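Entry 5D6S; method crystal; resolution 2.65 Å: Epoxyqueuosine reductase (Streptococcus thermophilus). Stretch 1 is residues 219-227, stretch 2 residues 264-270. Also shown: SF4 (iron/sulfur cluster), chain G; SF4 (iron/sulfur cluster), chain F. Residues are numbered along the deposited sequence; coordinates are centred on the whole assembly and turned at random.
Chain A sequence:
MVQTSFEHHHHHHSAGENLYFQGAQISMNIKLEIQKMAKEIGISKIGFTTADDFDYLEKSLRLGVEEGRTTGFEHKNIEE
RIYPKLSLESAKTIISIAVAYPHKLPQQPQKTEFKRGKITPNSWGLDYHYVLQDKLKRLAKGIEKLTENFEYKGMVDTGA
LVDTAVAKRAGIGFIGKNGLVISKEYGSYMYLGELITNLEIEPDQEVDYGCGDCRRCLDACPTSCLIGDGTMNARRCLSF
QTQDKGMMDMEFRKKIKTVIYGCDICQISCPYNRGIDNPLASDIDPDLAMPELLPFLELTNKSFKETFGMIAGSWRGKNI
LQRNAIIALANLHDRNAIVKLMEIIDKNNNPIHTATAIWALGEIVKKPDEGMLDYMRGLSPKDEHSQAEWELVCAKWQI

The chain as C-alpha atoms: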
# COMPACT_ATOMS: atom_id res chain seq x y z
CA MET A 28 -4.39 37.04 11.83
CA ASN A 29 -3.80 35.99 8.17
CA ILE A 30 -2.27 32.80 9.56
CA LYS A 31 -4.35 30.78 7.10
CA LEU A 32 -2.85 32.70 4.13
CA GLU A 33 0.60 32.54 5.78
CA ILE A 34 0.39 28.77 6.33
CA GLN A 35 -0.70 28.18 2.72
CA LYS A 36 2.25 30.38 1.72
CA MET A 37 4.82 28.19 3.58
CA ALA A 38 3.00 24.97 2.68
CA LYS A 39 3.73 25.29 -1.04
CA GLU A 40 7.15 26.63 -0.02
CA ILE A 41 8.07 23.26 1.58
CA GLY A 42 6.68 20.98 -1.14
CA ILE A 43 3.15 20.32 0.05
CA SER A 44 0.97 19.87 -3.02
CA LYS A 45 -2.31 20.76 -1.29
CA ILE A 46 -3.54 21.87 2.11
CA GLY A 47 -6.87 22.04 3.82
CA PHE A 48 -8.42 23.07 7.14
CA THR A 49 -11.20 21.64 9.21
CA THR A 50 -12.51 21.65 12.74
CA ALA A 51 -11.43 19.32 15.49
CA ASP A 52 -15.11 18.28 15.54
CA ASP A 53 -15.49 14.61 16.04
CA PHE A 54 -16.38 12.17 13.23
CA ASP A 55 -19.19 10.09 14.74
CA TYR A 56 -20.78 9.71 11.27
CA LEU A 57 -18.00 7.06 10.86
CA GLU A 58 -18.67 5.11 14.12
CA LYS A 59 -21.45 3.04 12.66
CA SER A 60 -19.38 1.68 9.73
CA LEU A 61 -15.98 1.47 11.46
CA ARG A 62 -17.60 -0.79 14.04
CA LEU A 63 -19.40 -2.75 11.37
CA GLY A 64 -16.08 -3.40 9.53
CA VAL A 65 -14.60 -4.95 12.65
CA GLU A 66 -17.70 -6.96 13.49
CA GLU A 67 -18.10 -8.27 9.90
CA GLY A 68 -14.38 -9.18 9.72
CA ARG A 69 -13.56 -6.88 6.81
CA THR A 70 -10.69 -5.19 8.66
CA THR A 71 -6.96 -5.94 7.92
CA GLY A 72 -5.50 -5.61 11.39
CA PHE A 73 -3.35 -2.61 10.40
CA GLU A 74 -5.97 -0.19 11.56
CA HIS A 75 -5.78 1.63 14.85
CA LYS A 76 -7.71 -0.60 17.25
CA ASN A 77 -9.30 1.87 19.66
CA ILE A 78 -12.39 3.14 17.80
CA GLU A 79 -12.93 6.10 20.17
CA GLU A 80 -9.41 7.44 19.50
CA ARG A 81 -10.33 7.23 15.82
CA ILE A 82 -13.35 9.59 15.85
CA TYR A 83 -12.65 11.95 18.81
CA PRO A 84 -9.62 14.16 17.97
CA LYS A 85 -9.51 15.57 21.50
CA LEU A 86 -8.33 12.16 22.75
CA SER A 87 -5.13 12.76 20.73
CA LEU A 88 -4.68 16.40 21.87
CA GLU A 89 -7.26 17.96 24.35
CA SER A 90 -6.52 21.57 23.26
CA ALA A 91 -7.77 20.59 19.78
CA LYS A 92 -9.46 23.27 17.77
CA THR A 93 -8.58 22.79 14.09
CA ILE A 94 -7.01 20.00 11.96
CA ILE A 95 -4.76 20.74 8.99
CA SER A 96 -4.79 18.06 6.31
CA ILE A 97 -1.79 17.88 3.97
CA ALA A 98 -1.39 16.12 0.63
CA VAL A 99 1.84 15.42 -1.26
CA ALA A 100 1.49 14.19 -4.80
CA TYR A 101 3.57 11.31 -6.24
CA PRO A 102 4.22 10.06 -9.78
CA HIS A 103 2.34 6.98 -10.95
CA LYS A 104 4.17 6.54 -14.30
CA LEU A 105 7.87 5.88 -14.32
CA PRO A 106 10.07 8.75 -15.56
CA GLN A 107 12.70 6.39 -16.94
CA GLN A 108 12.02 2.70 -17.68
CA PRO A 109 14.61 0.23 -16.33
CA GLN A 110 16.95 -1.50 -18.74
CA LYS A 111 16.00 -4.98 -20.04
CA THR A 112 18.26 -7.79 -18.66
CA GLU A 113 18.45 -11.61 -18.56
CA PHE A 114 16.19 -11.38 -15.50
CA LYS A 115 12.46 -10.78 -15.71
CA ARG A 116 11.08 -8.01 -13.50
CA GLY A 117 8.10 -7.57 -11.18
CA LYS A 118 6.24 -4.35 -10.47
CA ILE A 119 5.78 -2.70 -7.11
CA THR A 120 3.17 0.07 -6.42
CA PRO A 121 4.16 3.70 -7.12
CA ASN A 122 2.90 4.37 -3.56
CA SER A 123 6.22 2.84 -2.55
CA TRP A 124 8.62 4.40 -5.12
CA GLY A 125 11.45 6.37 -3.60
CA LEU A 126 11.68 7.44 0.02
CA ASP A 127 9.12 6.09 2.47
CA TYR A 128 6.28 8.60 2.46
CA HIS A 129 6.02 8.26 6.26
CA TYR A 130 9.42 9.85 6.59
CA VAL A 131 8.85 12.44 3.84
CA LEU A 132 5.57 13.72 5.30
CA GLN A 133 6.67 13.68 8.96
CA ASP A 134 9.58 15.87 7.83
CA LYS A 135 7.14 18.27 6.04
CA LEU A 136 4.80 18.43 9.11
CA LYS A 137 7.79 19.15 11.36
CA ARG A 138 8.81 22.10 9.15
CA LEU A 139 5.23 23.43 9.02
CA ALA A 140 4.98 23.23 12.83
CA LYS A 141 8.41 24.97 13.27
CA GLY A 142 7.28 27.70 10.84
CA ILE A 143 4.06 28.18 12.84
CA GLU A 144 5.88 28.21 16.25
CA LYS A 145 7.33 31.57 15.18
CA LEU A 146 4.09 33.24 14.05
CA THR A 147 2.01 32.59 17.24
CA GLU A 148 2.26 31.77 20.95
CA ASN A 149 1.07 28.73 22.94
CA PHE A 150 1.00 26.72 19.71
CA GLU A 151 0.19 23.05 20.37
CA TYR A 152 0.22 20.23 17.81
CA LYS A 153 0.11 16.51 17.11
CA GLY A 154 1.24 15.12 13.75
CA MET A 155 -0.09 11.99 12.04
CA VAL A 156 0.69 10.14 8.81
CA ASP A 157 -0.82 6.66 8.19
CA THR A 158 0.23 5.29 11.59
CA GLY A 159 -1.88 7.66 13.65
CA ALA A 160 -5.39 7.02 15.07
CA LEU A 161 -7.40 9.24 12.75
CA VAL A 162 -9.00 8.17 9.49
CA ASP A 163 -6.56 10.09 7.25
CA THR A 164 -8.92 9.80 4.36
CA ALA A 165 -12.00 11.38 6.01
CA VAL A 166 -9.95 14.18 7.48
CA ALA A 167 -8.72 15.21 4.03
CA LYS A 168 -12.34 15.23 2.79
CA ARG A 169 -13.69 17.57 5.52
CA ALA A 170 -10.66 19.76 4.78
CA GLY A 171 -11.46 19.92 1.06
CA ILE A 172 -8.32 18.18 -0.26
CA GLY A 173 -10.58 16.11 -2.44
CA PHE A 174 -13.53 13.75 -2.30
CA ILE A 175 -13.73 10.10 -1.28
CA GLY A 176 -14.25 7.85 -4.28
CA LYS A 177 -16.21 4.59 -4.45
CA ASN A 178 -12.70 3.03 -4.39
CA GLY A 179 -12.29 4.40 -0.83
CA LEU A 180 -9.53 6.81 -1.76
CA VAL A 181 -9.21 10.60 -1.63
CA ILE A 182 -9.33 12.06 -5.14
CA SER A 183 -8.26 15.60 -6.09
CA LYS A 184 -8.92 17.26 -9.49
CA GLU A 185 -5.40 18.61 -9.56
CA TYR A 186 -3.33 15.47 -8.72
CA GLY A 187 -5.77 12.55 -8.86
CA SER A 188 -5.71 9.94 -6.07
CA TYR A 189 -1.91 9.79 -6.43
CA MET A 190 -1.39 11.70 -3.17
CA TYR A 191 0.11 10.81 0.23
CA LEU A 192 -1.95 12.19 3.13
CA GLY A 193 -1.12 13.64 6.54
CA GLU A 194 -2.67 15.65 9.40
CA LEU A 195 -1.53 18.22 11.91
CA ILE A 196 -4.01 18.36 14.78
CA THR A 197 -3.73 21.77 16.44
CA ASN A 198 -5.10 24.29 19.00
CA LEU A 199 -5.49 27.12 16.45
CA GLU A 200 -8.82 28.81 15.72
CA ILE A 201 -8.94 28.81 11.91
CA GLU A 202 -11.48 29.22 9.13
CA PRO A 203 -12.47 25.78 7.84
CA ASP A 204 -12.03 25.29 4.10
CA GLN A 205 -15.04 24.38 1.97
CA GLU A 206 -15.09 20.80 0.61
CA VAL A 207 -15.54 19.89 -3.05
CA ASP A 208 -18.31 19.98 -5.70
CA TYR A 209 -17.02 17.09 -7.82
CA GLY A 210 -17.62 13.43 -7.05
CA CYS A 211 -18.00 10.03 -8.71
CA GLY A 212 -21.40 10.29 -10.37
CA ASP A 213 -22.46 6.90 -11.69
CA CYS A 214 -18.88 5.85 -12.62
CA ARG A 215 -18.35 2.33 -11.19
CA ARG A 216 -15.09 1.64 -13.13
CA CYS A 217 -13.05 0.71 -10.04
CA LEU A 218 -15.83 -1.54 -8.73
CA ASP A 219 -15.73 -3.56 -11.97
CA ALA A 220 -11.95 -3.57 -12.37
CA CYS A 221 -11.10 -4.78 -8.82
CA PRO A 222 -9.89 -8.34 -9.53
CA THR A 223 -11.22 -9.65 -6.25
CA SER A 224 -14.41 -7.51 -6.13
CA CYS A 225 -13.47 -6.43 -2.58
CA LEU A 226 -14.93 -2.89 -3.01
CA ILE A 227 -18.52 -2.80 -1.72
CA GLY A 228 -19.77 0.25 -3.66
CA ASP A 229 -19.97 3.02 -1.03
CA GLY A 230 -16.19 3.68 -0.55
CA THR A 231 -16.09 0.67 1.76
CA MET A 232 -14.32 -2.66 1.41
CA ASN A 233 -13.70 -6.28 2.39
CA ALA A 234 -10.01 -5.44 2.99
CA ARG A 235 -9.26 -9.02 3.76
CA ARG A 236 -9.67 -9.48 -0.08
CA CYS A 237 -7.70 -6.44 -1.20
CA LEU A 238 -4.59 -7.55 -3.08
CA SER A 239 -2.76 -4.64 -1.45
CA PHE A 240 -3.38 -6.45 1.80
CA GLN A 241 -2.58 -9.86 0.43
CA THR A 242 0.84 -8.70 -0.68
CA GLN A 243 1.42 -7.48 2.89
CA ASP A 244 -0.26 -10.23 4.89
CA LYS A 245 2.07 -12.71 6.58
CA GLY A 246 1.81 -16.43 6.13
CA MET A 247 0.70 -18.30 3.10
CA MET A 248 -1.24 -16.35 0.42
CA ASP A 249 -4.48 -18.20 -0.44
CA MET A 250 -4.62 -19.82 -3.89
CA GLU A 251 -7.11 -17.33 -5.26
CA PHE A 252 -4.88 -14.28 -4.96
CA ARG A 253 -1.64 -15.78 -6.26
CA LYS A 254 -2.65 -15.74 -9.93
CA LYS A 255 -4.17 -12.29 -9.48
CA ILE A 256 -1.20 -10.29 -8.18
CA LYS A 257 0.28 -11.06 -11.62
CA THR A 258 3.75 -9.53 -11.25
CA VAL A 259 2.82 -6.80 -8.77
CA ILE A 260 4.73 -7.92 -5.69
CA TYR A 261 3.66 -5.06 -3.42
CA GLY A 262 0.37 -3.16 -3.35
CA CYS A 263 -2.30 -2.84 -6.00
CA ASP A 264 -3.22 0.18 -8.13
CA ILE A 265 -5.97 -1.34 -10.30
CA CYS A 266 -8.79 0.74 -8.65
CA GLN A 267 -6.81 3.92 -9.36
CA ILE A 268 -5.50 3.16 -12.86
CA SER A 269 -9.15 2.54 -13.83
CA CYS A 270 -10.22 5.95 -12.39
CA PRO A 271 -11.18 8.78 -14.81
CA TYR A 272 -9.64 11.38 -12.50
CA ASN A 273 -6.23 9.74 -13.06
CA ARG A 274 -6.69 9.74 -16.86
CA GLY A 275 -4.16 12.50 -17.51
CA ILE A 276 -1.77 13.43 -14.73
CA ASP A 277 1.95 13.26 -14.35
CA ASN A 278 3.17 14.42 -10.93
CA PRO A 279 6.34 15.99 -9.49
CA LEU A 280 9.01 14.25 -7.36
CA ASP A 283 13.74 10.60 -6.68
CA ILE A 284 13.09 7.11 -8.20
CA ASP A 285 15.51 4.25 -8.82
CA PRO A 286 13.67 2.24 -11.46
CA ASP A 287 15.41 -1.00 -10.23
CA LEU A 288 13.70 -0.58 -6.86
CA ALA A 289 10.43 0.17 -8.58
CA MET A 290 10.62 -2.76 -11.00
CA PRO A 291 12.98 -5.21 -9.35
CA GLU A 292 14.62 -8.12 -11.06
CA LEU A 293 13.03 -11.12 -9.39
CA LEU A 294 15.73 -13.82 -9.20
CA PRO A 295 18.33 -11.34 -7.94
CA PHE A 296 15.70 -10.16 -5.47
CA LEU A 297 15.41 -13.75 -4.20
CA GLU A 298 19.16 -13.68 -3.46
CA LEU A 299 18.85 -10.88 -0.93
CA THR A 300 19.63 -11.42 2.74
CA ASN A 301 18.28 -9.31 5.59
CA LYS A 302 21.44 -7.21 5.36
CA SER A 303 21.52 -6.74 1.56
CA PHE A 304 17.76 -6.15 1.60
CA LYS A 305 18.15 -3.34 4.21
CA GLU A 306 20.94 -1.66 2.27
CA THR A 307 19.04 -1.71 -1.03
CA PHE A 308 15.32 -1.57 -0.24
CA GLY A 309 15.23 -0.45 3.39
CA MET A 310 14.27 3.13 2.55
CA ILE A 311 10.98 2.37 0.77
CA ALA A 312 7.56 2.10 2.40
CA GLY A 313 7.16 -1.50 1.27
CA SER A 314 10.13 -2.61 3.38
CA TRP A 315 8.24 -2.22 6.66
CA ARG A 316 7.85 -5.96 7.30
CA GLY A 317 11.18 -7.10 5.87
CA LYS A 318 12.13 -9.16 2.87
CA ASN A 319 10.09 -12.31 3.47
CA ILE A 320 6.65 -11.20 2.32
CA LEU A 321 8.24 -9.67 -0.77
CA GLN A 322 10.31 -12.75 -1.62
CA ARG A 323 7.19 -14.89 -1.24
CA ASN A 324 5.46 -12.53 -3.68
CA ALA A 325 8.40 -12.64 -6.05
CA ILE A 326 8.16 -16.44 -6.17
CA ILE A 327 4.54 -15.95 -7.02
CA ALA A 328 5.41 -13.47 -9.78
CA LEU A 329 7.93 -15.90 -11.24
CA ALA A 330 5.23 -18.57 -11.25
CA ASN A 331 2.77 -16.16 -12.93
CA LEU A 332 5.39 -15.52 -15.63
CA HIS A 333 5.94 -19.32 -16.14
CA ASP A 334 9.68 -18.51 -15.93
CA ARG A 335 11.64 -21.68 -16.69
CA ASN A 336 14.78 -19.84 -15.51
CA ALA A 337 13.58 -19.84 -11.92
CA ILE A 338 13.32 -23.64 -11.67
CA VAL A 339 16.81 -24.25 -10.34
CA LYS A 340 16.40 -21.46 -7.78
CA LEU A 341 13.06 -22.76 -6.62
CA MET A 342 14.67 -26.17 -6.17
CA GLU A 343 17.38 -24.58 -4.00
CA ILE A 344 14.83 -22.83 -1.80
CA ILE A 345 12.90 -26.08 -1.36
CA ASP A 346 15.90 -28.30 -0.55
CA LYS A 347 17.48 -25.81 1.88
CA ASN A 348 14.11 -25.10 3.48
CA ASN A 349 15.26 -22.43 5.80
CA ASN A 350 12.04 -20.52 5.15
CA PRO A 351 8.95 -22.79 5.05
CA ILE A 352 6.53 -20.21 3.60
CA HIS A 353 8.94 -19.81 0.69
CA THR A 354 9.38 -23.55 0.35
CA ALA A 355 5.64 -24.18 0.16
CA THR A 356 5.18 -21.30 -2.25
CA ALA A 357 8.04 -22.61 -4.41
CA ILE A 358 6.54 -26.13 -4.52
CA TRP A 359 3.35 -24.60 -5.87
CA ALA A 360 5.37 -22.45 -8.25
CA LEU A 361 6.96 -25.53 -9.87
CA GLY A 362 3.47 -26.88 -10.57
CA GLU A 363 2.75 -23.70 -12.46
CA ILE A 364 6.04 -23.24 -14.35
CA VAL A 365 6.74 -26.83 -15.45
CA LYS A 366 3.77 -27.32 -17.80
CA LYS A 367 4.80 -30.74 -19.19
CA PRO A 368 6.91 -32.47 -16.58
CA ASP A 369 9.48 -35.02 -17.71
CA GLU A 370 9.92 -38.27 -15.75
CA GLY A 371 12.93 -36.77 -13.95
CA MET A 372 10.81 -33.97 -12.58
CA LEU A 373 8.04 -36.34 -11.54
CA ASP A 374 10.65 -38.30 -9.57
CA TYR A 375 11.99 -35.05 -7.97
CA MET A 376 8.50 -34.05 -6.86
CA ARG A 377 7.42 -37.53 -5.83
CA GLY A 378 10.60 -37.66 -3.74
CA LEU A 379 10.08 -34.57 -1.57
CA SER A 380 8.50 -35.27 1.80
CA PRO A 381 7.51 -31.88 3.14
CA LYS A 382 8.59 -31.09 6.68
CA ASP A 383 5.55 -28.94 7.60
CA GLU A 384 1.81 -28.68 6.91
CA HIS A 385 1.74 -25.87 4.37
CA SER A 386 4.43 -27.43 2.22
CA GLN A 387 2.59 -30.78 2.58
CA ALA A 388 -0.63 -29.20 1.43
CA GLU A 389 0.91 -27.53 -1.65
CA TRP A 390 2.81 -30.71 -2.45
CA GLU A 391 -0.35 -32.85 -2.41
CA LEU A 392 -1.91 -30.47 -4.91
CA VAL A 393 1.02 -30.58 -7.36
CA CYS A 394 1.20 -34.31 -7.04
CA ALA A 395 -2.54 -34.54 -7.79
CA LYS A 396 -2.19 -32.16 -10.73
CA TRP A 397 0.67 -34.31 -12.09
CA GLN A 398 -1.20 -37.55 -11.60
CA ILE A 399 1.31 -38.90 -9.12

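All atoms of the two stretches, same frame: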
# COMPACT_ATOMS: atom_id res chain seq x y z
N ASP A 219 -15.67 -2.50 -10.96
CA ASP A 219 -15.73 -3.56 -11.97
C ASP A 219 -14.36 -4.06 -12.35
O ASP A 219 -14.23 -5.14 -12.92
CB ASP A 219 -16.48 -3.08 -13.24
CG ASP A 219 -17.97 -2.90 -13.01
OD1 ASP A 219 -18.58 -3.78 -12.36
OD2 ASP A 219 -18.52 -1.87 -13.46
N ALA A 220 -13.35 -3.23 -12.08
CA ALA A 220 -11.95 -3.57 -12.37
C ALA A 220 -11.26 -4.31 -11.21
O ALA A 220 -10.32 -5.08 -11.45
CB ALA A 220 -11.17 -2.31 -12.74
N CYS A 221 -11.71 -4.09 -9.97
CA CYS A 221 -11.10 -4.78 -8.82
C CYS A 221 -11.15 -6.28 -9.06
O CYS A 221 -12.24 -6.84 -9.14
CB CYS A 221 -11.84 -4.48 -7.51
SG CYS A 221 -11.11 -5.23 -6.02
N PRO A 222 -9.97 -6.94 -9.13
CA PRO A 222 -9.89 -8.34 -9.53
C PRO A 222 -10.40 -9.31 -8.49
O PRO A 222 -10.60 -10.49 -8.80
CB PRO A 222 -8.40 -8.56 -9.76
CG PRO A 222 -7.70 -7.28 -9.42
CD PRO A 222 -8.67 -6.41 -8.69
N THR A 223 -10.63 -8.83 -7.29
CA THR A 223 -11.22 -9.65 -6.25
C THR A 223 -12.65 -9.23 -5.91
O THR A 223 -13.31 -9.89 -5.11
CB THR A 223 -10.39 -9.59 -4.93
OG1 THR A 223 -10.32 -8.24 -4.46
CG2 THR A 223 -9.00 -10.09 -5.16
N SER A 224 -13.10 -8.10 -6.48
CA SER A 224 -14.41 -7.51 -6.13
C SER A 224 -14.51 -7.22 -4.64
O SER A 224 -15.57 -7.40 -4.04
CB SER A 224 -15.59 -8.40 -6.53
OG SER A 224 -15.61 -8.65 -7.92
N CYS A 225 -13.44 -6.73 -4.03
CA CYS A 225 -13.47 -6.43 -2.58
C CYS A 225 -14.29 -5.15 -2.27
O CYS A 225 -14.96 -5.07 -1.22
CB CYS A 225 -12.06 -6.34 -1.96
SG CYS A 225 -11.03 -4.96 -2.55
N LEU A 226 -14.24 -4.18 -3.18
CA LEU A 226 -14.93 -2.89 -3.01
C LEU A 226 -16.44 -3.08 -2.97
O LEU A 226 -16.99 -3.78 -3.81
CB LEU A 226 -14.57 -1.96 -4.16
CG LEU A 226 -13.11 -1.54 -4.17
CD1 LEU A 226 -12.67 -1.00 -5.53
CD2 LEU A 226 -12.82 -0.50 -3.09
N ILE A 227 -17.10 -2.49 -1.98
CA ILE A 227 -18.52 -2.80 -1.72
C ILE A 227 -19.48 -1.88 -2.48
O ILE A 227 -20.60 -2.29 -2.78
CB ILE A 227 -18.84 -2.79 -0.21
CG1 ILE A 227 -18.05 -3.92 0.46
CG2 ILE A 227 -20.33 -2.93 0.03
CD1 ILE A 227 -18.37 -4.17 1.92
N ASP A 264 -2.75 -1.11 -7.64
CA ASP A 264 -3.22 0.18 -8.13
C ASP A 264 -4.39 0.08 -9.12
O ASP A 264 -4.81 1.08 -9.69
CB ASP A 264 -2.07 0.92 -8.78
CG ASP A 264 -1.04 1.37 -7.76
OD1 ASP A 264 -0.50 0.50 -7.04
OD2 ASP A 264 -0.80 2.58 -7.66
N ILE A 265 -4.96 -1.11 -9.28
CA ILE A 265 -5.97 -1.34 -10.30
C ILE A 265 -7.17 -0.36 -10.15
O ILE A 265 -7.66 0.16 -11.14
CB ILE A 265 -6.37 -2.85 -10.33
CG1 ILE A 265 -5.19 -3.65 -10.91
CG2 ILE A 265 -7.62 -3.12 -11.17
CD1 ILE A 265 -5.20 -5.15 -10.61
N CYS A 266 -7.61 -0.11 -8.92
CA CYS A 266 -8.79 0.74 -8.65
C CYS A 266 -8.50 2.22 -8.82
O CYS A 266 -9.41 3.04 -8.74
CB CYS A 266 -9.36 0.47 -7.24
SG CYS A 266 -8.17 0.39 -5.88
N GLN A 267 -7.24 2.56 -9.06
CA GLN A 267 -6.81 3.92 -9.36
C GLN A 267 -6.45 4.14 -10.84
O GLN A 267 -6.76 5.17 -11.42
CB GLN A 267 -5.58 4.28 -8.52
CG GLN A 267 -5.87 4.52 -7.03
CD GLN A 267 -4.59 4.78 -6.24
OE1 GLN A 267 -3.92 3.84 -5.79
NE2 GLN A 267 -4.25 6.05 -6.05
N ILE A 268 -5.76 3.17 -11.44
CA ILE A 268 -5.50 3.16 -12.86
C ILE A 268 -6.82 3.23 -13.66
O ILE A 268 -6.89 3.90 -14.70
CB ILE A 268 -4.68 1.90 -13.25
CG1 ILE A 268 -3.24 2.05 -12.79
CG2 ILE A 268 -4.74 1.65 -14.76
CD1 ILE A 268 -2.42 0.77 -12.84
N SER A 269 -7.85 2.55 -13.17
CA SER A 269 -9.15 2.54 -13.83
C SER A 269 -9.98 3.82 -13.57
O SER A 269 -11.10 3.92 -14.07
CB SER A 269 -9.96 1.31 -13.40
OG SER A 269 -10.59 1.49 -12.13
N CYS A 270 -9.45 4.77 -12.78
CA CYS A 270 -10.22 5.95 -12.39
C CYS A 270 -10.04 7.11 -13.37
O CYS A 270 -8.91 7.51 -13.66
CB CYS A 270 -9.84 6.43 -10.99
SG CYS A 270 -10.93 7.74 -10.32
FE1 SF4 G . -7.62 -3.53 -3.58
FE2 SF4 G . -6.80 -3.76 -6.02
FE3 SF4 G . -8.20 -1.68 -5.30
FE4 SF4 G . -9.34 -3.97 -5.51
S1 SF4 G . -8.44 -2.87 -7.02
S2 SF4 G . -9.49 -2.61 -3.93
S3 SF4 G . -7.71 -5.23 -4.87
S4 SF4 G . -6.29 -2.25 -4.61
FE1 SF4 F . -14.22 4.76 -8.85
FE2 SF4 F . -14.92 6.24 -10.86
FE3 SF4 F . -12.77 6.75 -9.63
FE4 SF4 F . -15.11 7.13 -8.55
S1 SF4 F . -14.24 8.16 -10.15
S2 SF4 F . -13.37 6.29 -7.68
S3 SF4 F . -16.15 5.43 -9.34
S4 SF4 F . -13.23 5.01 -10.69

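The strongest link between the two stretches is a shared metal centre. C221 SG lies 2.2 Å from FE4 of the chain G cluster, and C266 SG lies 2.1 Å from FE3 of the same cluster; both are iron–thiolate bonding distances. The two cysteines also have the closest CA atoms across the stretches, C221 CA and C266 CA being 6.0 Å apart. Neither CA-to-CB bond points at the opposite stretch: both run sideways, C221 with chi1 in t and C266 with chi1 in p, and the sulfurs, C221 SG and C266 SG, stand 6.3 Å apart with the cluster joining them. C225 SG comes within 3.1 Å of cluster sulfide S2, but it is not an iron ligand in this model: C225 SG is 3.5 Å from FE4, its nearest iron, too far for a bond. C270 turns to a different centre, its SG 2.2 Å from FE3 of the chain F cluster, so stretch 2 touches both clusters.

No hydrogen bond crosses the interface; the hydrogen bonds found here lie within each stretch. In stretch 1 the helix gives way at C221, whose phi/psi of -55/118 is no longer helical, and a type I turn follows from C221 to S224, closed by S224 N to C221 O at 3.1 Å. C225 N then donates to C221 SG at 3.4 Å with an N-H...S angle of 155°, a nearly straight approach to a sulfur that also binds iron. In stretch 2, D264 occupies the N-cap position without a side-chain capping bond, although its carbonyl serves the first turn: Q267 N and I268 N each lie 2.9 Å from D264 O. S269 N to I265 O, at 3.1 Å, continues the pattern, and S269 OG adds a weak bond to I265 O at 3.4 Å.

What remains across the interface is van der Waals packing, largely apolar, on a modest 239 Å² of buried surface summed over both sides. I265 contributes most, with 63 Å² covered. Its CG2 sits 4.0 Å from A220 CB and its CD1 3.5 Å from P222 CG, so I265 packs against A220 and P222, the residues flanking C221, with I265 CG2 also 4.3 Å from P222 CD. The same I265 CG2 lies 3.3 Å from A220 O, a close van der Waals approach, since a methyl carbon offers no conventional donor. A220 CB also meets S269, 3.9 Å from S269 CB and 3.9 Å from S269 OG; a methyl carbon is no hydrogen-bond partner, so this is van der Waals contact. Farther along stretch 1, L226 CD1 packs 4.0 Å from C266 CB, while L226 CG is 3.8 Å from cluster sulfide S2. This leucine therefore lines the cluster and covers the ligating cysteine's methylene.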